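Outer membrane protein (Tpn50) (Borrelia burgdorferi, PDB 3OON) probably binds peptidoglycan through its OmpA-like C-terminal domain, the part of the protein in this structure, and so may tie the outer membrane to the cell wall. Local coordinates at residues D18-P23 and Q27-E32; T57-F60 and E65-E68. All blocks are in the same frame, centred on the assembly; numbering follows the deposited sequence. Where two conformers were deposited one is given.

Contact 1 of 2, residues D18-P23 and Q27-E32; sequences DIEFYP and QILQKE
Y22 lays its ring across L29, whose CD1 methyl sits over the ring centre, 3.5 Å from the centroid and almost on the ring normal, a CH-pi contact. L29 CG rests over the same face, nearer CZ. On the other side of the backbone I28 runs alongside F21, its CG1 3.6 Å from CE1, while I19 CG2 meets I28 CG2 and also lies over the rim of the F21 ring. F21 and I28 form a single antiparallel bridge, a non-hydrogen-bonded pair flanked by the backbone hydrogen bonds L29 N to E20 O and Y22 N to Q27 O, both 3.2 Å. The loop leading to helix 33-45 folds back along the end of strand 12-20 and the residues just after it in this OmpA-like domain, with I28 packed against A76 and I77 of helix 63-83. E32, bent at chi2 (-67°), turns its carboxylate toward the strand: OE2 takes E20 N at 2.7 Å, nearly straight, on its anti side. A water bridges E32 OE2 and D18 O. The E20 carboxylate, turned 65° from that of E32, reaches past L29 CD2 to K31, whose extended chain brings NZ to 3.3 Å from E20 OE2, a salt bridge whose hydrogen bond is weak.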
ATOM      1  N   ASP A  18       1.099  -5.801  -9.637  0.50 29.71           N
ATOM      2  CA  ASP A  18       1.216  -6.477 -10.925  0.50 30.56           C
ATOM      3  C   ASP A  18       0.154  -6.003 -11.905  0.50 31.09           C
ATOM      4  O   ASP A  18      -1.031  -5.888 -11.571  0.50 31.85           O
ATOM      5  CB  ASP A  18       1.210  -8.000 -10.778  0.50 31.27           C
ATOM      6  CG  ASP A  18      -0.119  -8.529 -10.312  0.50 32.38           C
ATOM      7  OD1 ASP A  18      -0.969  -7.710  -9.925  0.50 34.14           O
ATOM      8  OD2 ASP A  18      -0.318  -9.762 -10.336  0.50 34.34           O
ATOM      9  N   ILE A  19       0.615  -5.732 -13.119  1.00 31.15           N
ATOM     10  CA  ILE A  19      -0.188  -5.119 -14.169  1.00 32.04           C
ATOM     11  C   ILE A  19      -0.243  -6.124 -15.287  1.00 33.09           C
ATOM     12  O   ILE A  19       0.798  -6.635 -15.713  1.00 33.07           O
ATOM     13  CB  ILE A  19       0.477  -3.821 -14.711  1.00 31.91           C
ATOM     14  CG1 ILE A  19       0.500  -2.714 -13.647  1.00 31.74           C
ATOM     15  CG2 ILE A  19      -0.191  -3.348 -16.028  1.00 32.56           C
ATOM     16  CD1 ILE A  19      -0.867  -2.091 -13.307  1.00 33.40           C
ATOM     17  N   GLU A  20      -1.452  -6.414 -15.760  1.00 34.21           N
ATOM     18  CA  GLU A  20      -1.621  -7.277 -16.913  1.00 35.58           C
ATOM     19  C   GLU A  20      -1.233  -6.518 -18.169  1.00 35.36           C
ATOM     20  O   GLU A  20      -1.794  -5.454 -18.458  1.00 35.50           O
ATOM     21  CB  GLU A  20      -3.062  -7.766 -17.014  1.00 36.68           C
ATOM     22  CG  GLU A  20      -3.431  -8.759 -15.934  1.00 39.60           C
ATOM     23  CD  GLU A  20      -4.698  -9.542 -16.239  1.00 43.56           C
ATOM     24  OE1 GLU A  20      -4.926  -9.918 -17.408  1.00 44.26           O
ATOM     25  OE2 GLU A  20      -5.461  -9.792 -15.287  1.00 46.57           O
ATOM     26  N   PHE A  21      -0.241  -7.053 -18.876  1.00 35.01           N
ATOM     27  CA  PHE A  21       0.131  -6.592 -20.205  1.00 35.12           C
ATOM     28  C   PHE A  21      -0.267  -7.671 -21.195  1.00 36.90           C
ATOM     29  O   PHE A  21      -0.244  -8.857 -20.868  1.00 37.07           O
ATOM     30  CB  PHE A  21       1.647  -6.378 -20.302  1.00 34.05           C
ATOM     31  CG  PHE A  21       2.154  -5.215 -19.502  1.00 31.83           C
ATOM     32  CD1 PHE A  21       2.124  -3.925 -20.028  1.00 30.28           C
ATOM     33  CD2 PHE A  21       2.685  -5.411 -18.237  1.00 31.48           C
ATOM     34  CE1 PHE A  21       2.610  -2.837 -19.283  1.00 29.45           C
ATOM     35  CE2 PHE A  21       3.171  -4.337 -17.488  1.00 30.06           C
ATOM     36  CZ  PHE A  21       3.131  -3.052 -18.010  1.00 29.47           C
ATOM     37  N   TYR A  22      -0.634  -7.273 -22.402  1.00 38.61           N
ATOM     38  CA  TYR A  22      -0.865  -8.259 -23.448  1.00 40.42           C
ATOM     39  C   TYR A  22       0.441  -8.998 -23.738  1.00 41.03           C
ATOM     40  O   TYR A  22       1.517  -8.417 -23.583  1.00 40.42           O
ATOM     41  CB  TYR A  22      -1.435  -7.590 -24.690  1.00 41.21           C
ATOM     42  CG  TYR A  22      -2.886  -7.184 -24.523  1.00 41.89           C
ATOM     43  CD1 TYR A  22      -3.903  -8.148 -24.489  1.00 43.54           C
ATOM     44  CD2 TYR A  22      -3.244  -5.845 -24.396  1.00 41.78           C
ATOM     45  CE1 TYR A  22      -5.242  -7.781 -24.336  1.00 44.02           C
ATOM     46  CE2 TYR A  22      -4.579  -5.465 -24.243  1.00 43.27           C
ATOM     47  CZ  TYR A  22      -5.572  -6.440 -24.217  1.00 43.91           C
ATOM     48  OH  TYR A  22      -6.895  -6.077 -24.061  1.00 44.68           O
ATOM     49  N   PRO A  23       0.356 -10.284 -24.144  1.00 42.26           N
ATOM     50  CA  PRO A  23       1.550 -11.130 -24.258  1.00 42.41           C
ATOM     51  C   PRO A  23       2.655 -10.460 -25.063  1.00 41.77           C
ATOM     52  O   PRO A  23       2.386  -9.922 -26.142  1.00 42.42           O
ATOM     53  CB  PRO A  23       1.045 -12.373 -25.005  1.00 43.48           C
ATOM     54  CG  PRO A  23      -0.424 -12.411 -24.760  1.00 44.21           C
ATOM     55  CD  PRO A  23      -0.873 -10.989 -24.555  1.00 43.23           C
ATOM     56  N   GLN A  27       1.696  -2.981 -23.829  1.00 36.55           N
ATOM     57  CA  GLN A  27       0.363  -2.397 -23.807  1.00 38.03           C
ATOM     58  C   GLN A  27      -0.426  -2.893 -22.594  1.00 37.57           C
ATOM     59  O   GLN A  27      -0.584  -4.096 -22.387  1.00 37.62           O
ATOM     60  CB  GLN A  27      -0.377  -2.646 -25.126  1.00 39.35           C
ATOM     61  CG  GLN A  27      -1.204  -1.433 -25.568  1.00 43.97           C
ATOM     62  CD  GLN A  27      -1.597  -1.458 -27.045  1.00 48.35           C
ATOM     63  OE1 GLN A  27      -0.845  -1.927 -27.907  1.00 50.05           O
ATOM     64  NE2 GLN A  27      -2.777  -0.930 -27.341  1.00 51.73           N
ATOM     65  N   ILE A  28      -0.878  -1.946 -21.782  1.00 37.70           N
ATOM     66  CA  ILE A  28      -1.633  -2.214 -20.556  1.00 37.66           C
ATOM     67  C   ILE A  28      -3.076  -2.560 -20.913  1.00 39.17           C
ATOM     68  O   ILE A  28      -3.698  -1.861 -21.713  1.00 39.71           O
ATOM     69  CB  ILE A  28      -1.621  -0.957 -19.621  1.00 37.28           C
ATOM     70  CG1 ILE A  28      -0.181  -0.528 -19.296  1.00 36.36           C
ATOM     71  CG2 ILE A  28      -2.385  -1.219 -18.339  1.00 36.54           C
ATOM     72  CD1 ILE A  28      -0.025   0.959 -18.953  1.00 36.85           C
ATOM     73  N   LEU A  29      -3.602  -3.646 -20.340  1.00 39.84           N
ATOM     74  CA  LEU A  29      -5.023  -3.982 -20.502  1.00 41.11           C
ATOM     75  C   LEU A  29      -5.907  -2.884 -19.927  1.00 41.47           C
ATOM     76  O   LEU A  29      -5.605  -2.312 -18.877  1.00 40.29           O
ATOM     77  CB  LEU A  29      -5.368  -5.313 -19.830  1.00 41.56           C
ATOM     78  CG  LEU A  29      -5.310  -6.586 -20.678  1.00 42.66           C
ATOM     79  CD1 LEU A  29      -3.864  -7.006 -20.934  1.00 43.22           C
ATOM     80  CD2 LEU A  29      -6.073  -7.701 -19.998  1.00 43.02           C
ATOM     81  N   GLN A  30      -7.004  -2.603 -20.631  1.00 42.68           N
ATOM     82  CA  GLN A  30      -7.930  -1.525 -20.281  1.00 43.72           C
ATOM     83  C   GLN A  30      -8.349  -1.531 -18.807  1.00 42.97           C
ATOM     84  O   GLN A  30      -8.391  -0.485 -18.154  1.00 42.64           O
ATOM     85  CB  GLN A  30      -9.176  -1.612 -21.178  1.00 45.17           C
ATOM     86  CG  GLN A  30     -10.233  -0.552 -20.900  1.00 48.53           C
ATOM     87  CD  GLN A  30      -9.880   0.807 -21.497  1.00 51.97           C
ATOM     88  OE1 GLN A  30      -8.718   1.093 -21.795  1.00 53.58           O
ATOM     89  NE2 GLN A  30     -10.891   1.648 -21.677  1.00 53.94           N
ATOM     90  N   LYS A  31      -8.651  -2.717 -18.294  1.00 42.91           N
ATOM     91  CA  LYS A  31      -9.164  -2.875 -16.940  1.00 43.02           C
ATOM     92  C   LYS A  31      -8.152  -2.489 -15.858  1.00 41.59           C
ATOM     93  O   LYS A  31      -8.533  -2.318 -14.697  1.00 41.41           O
ATOM     94  CB  LYS A  31      -9.639  -4.313 -16.714  1.00 43.96           C
ATOM     95  CG  LYS A  31      -8.516  -5.348 -16.734  1.00 45.21           C
ATOM     96  CD  LYS A  31      -9.039  -6.722 -16.379  1.00 48.54           C
ATOM     97  CE  LYS A  31      -7.926  -7.739 -16.396  1.00 49.04           C
ATOM     98  NZ  LYS A  31      -8.466  -9.131 -16.429  1.00 50.48           N
ATOM     99  N   GLU A  32      -6.879  -2.354 -16.234  1.00 40.26           N
ATOM    100  CA  GLU A  32      -5.816  -2.084 -15.265  1.00 38.95           C
ATOM    101  C   GLU A  32      -5.676  -0.602 -14.922  1.00 38.52           C
ATOM    102  O   GLU A  32      -5.018  -0.249 -13.943  1.00 37.84           O
ATOM    103  CB  GLU A  32      -4.459  -2.641 -15.751  1.00 38.80           C
ATOM    104  CG  GLU A  32      -4.391  -4.157 -16.000  1.00 39.55           C
ATOM    105  CD  GLU A  32      -4.520  -4.972 -14.728  1.00 41.62           C
ATOM    106  OE1 GLU A  32      -5.611  -4.958 -14.127  1.00 44.36           O
ATOM    107  OE2 GLU A  32      -3.540  -5.629 -14.325  1.00 41.11           O
TER
HETATM  108  O   HOH W   1      -3.704  -6.961 -12.137  1.00 51.63           O

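Contact 2 of 2, residues T57-F60 and E65-E68; sequences TEQF and EMHE. With SO4 (sulfate ion), chain B.
The Q59 amide presents its NE2 corner to the selenomethionine M66, CE lying 3.7 Å from NE2 and SE slightly farther; in the flat peptide group that follows, Q59 O lies 3.7 Å from M66 SE, a van der Waals contact. These contacts join the loop after strand 51-55 to the first turns of helix 63-83, in the part of the OmpA-like fold that in relatives binds the peptidoglycan stem peptide. Q59 and M66 cross at about a right angle. The glutamine is extended, with CG opposite the backbone N (chi1 -173°), whereas the M66 chain bends at chi2 (-57°) and curls its selenium back toward the loop. T57 crosses M66 at a similar angle and packs against the root of that side chain: OG1 is 3.6 Å from M66 CB, and CG2 lies beside M66 O. The contact is one of van der Waals packing, with no hydrogen bond between the segments. S99 OG is hydrogen-bonded to both T57 OG1 and Q59 O. The backbone amides of the loop also cradle a sulfate, probably from the crystallisation liquor, which R73 and R115 grip as well. Its position is consistent with that of an acidic group of peptidoglycan in related domains, though the ion itself is not evidence of the ligand. E58 N gives its main bond to sulfate O2 at 2.9 Å. A weak one runs from E58 N to O3 at 3.3 Å. Sulfate O3 also accepts Q59 N, at 2.9 Å.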
ATOM      1  N   THR A  57      10.378  -8.360 -17.358  1.00 29.93           N
ATOM      2  CA  THR A  57       9.888  -9.388 -18.252  1.00 30.77           C
ATOM      3  C   THR A  57      10.106 -10.728 -17.568  1.00 32.06           C
ATOM      4  O   THR A  57      10.795 -10.807 -16.551  1.00 31.17           O
ATOM      5  CB  THR A  57      10.640  -9.389 -19.592  1.00 30.81           C
ATOM      6  OG1 THR A  57      12.049  -9.394 -19.339  1.00 31.47           O
ATOM      7  CG2 THR A  57      10.296  -8.158 -20.407  1.00 30.60           C
ATOM      8  N   GLU A  58       9.527 -11.777 -18.144  1.00 33.51           N
ATOM      9  CA  GLU A  58       9.676 -13.125 -17.603  1.00 36.08           C
ATOM     10  C   GLU A  58      10.407 -14.063 -18.559  1.00 36.94           C
ATOM     11  O   GLU A  58      11.146 -14.945 -18.117  1.00 37.50           O
ATOM     12  CB  GLU A  58       8.313 -13.693 -17.220  1.00 36.56           C
ATOM     13  CG  GLU A  58       7.665 -12.924 -16.076  1.00 39.63           C
ATOM     14  CD  GLU A  58       6.413 -13.581 -15.532  1.00 44.46           C
ATOM     15  OE1 GLU A  58       5.881 -14.519 -16.172  1.00 47.04           O
ATOM     16  OE2 GLU A  58       5.951 -13.142 -14.454  1.00 47.55           O
ATOM     17  N   GLN A  59      10.194 -13.860 -19.858  1.00 37.86           N
ATOM     18  CA  GLN A  59      10.754 -14.719 -20.914  1.00 39.49           C
ATOM     19  C   GLN A  59      12.275 -14.652 -20.913  1.00 39.13           C
ATOM     20  O   GLN A  59      12.859 -13.602 -20.651  1.00 38.08           O
ATOM     21  CB  GLN A  59      10.212 -14.250 -22.273  1.00 40.30           C
ATOM     22  CG  GLN A  59      10.535 -15.103 -23.475  1.00 44.15           C
ATOM     23  CD  GLN A  59       9.826 -14.625 -24.741  1.00 48.07           C
ATOM     24  OE1 GLN A  59       8.934 -15.305 -25.252  1.00 51.57           O
ATOM     25  NE2 GLN A  59      10.217 -13.458 -25.250  1.00 47.68           N
ATOM     26  N   PHE A  60      12.932 -15.771 -21.195  1.00 39.94           N
ATOM     27  CA  PHE A  60      14.369 -15.687 -21.368  1.00 39.87           C
ATOM     28  C   PHE A  60      14.748 -15.448 -22.824  1.00 39.55           C
ATOM     29  O   PHE A  60      15.231 -16.328 -23.539  1.00 40.55           O
ATOM     30  CB  PHE A  60      15.123 -16.810 -20.640  1.00 41.13           C
ATOM     31  CG  PHE A  60      15.301 -16.521 -19.166  1.00 41.76           C
ATOM     32  CD1 PHE A  60      16.294 -15.634 -18.733  1.00 42.09           C
ATOM     33  CD2 PHE A  60      14.427 -17.060 -18.219  1.00 42.87           C
ATOM     34  CE1 PHE A  60      16.446 -15.332 -17.383  1.00 41.60           C
ATOM     35  CE2 PHE A  60      14.567 -16.762 -16.855  1.00 42.09           C
ATOM     36  CZ  PHE A  60      15.579 -15.894 -16.438  1.00 42.24           C
ATOM     37  N   GLU A  65      16.723  -7.199 -26.022  1.00 34.86           N
ATOM     38  CA  GLU A  65      15.299  -7.227 -26.336  1.00 34.62           C
ATOM     39  C   GLU A  65      14.448  -7.211 -25.062  1.00 33.34           C
ATOM     40  O   GLU A  65      13.453  -6.471 -24.977  1.00 32.17           O
ATOM     41  CB  GLU A  65      14.955  -8.456 -27.167  1.00 35.76           C
ATOM     42  CG  GLU A  65      13.570  -8.395 -27.790  1.00 39.13           C
ATOM     43  CD  GLU A  65      13.326  -9.484 -28.819  1.00 43.36           C
ATOM     44  OE1 GLU A  65      14.312 -10.031 -29.372  1.00 44.61           O
ATOM     45  OE2 GLU A  65      12.137  -9.782 -29.082  1.00 46.39           O
HETATM   46  N   MSE A  66      14.832  -8.026 -24.079  1.00 32.28           N
HETATM   47  CA  MSE A  66      14.085  -8.072 -22.819  1.00 32.55           C
HETATM   48  C   MSE A  66      14.247  -6.769 -22.053  1.00 31.39           C
HETATM   49  O   MSE A  66      13.297  -6.276 -21.439  1.00 30.71           O
HETATM   50  CB  MSE A  66      14.472  -9.276 -21.960  1.00 32.56           C
HETATM   51  CG  MSE A  66      14.176 -10.627 -22.615  1.00 35.42           C
HETATM   52 SE   MSE A  66      12.301 -10.914 -23.136  1.00 39.77          SE
HETATM   53  CE  MSE A  66      12.402 -10.454 -25.017  1.00 40.06           C
ATOM     54  N   HIS A  67      15.447  -6.199 -22.095  1.00 31.27           N
ATOM     55  CA  HIS A  67      15.654  -4.915 -21.456  1.00 31.06           C
ATOM     56  C   HIS A  67      14.727  -3.840 -22.039  1.00 30.64           C
ATOM     57  O   HIS A  67      14.054  -3.119 -21.294  1.00 30.33           O
ATOM     58  CB  HIS A  67      17.110  -4.468 -21.533  1.00 31.50           C
ATOM     59  CG  HIS A  67      17.319  -3.103 -20.967  1.00 33.21           C
ATOM     60  ND1 HIS A  67      17.379  -1.977 -21.754  1.00 35.79           N
ATOM     61  CD2 HIS A  67      17.401  -2.676 -19.687  1.00 34.33           C
ATOM     62  CE1 HIS A  67      17.516  -0.913 -20.981  1.00 35.58           C
ATOM     63  NE2 HIS A  67      17.538  -1.310 -19.723  1.00 34.51           N
ATOM     64  N   GLU A  68      14.708  -3.734 -23.365  1.00 30.67           N
ATOM     65  CA  GLU A  68      13.861  -2.763 -24.042  1.00 30.92           C
ATOM     66  C   GLU A  68      12.386  -2.947 -23.690  1.00 29.98           C
ATOM     67  O   GLU A  68      11.716  -1.988 -23.310  1.00 29.48           O
ATOM     68  CB  GLU A  68      14.068  -2.811 -25.560  1.00 32.45           C
ATOM     69  CG  GLU A  68      13.249  -1.766 -26.340  1.00 35.66           C
ATOM     70  CD  GLU A  68      13.637  -0.310 -26.034  1.00 40.55           C
ATOM     71  OE1 GLU A  68      14.707  -0.049 -25.433  1.00 43.96           O
ATOM     72  OE2 GLU A  68      12.861   0.593 -26.414  1.00 43.23           O
TER
HETATM   73  S   SO4 B 401       7.363 -11.440 -21.051  1.00 38.67           S
HETATM   74  O1  SO4 B 401       6.552 -12.656 -21.027  1.00 38.65           O
HETATM   75  O2  SO4 B 401       7.322 -10.783 -19.751  1.00 37.20           O
HETATM   76  O3  SO4 B 401       8.736 -11.829 -21.368  1.00 39.61           O
HETATM   77  O4  SO4 B 401       6.856 -10.559 -22.097  1.00 38.63           O

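In the fold
Contact 1 closes before contact 2 opens along the chain; their centres lie 16 Å apart and their nearest atoms about 8 Å, so the two do not touch. Helix 63-83 spans the gap: M66 near its start belongs to contact 2, while A76 and I77 farther along pack on I28 of contact 1. Two arginines connect contact 1 with the sulfate. R73 touches both F21 and T57 and bonds to the ion, and R115, also bonded to it, pairs through its backbone with I19 and lies against F21. N24, in the turn between the segments of contact 1, touches Q59. Residues 18-32 are thus tied to the anion site through R73 and R115, while 57-60 binds the ion directly.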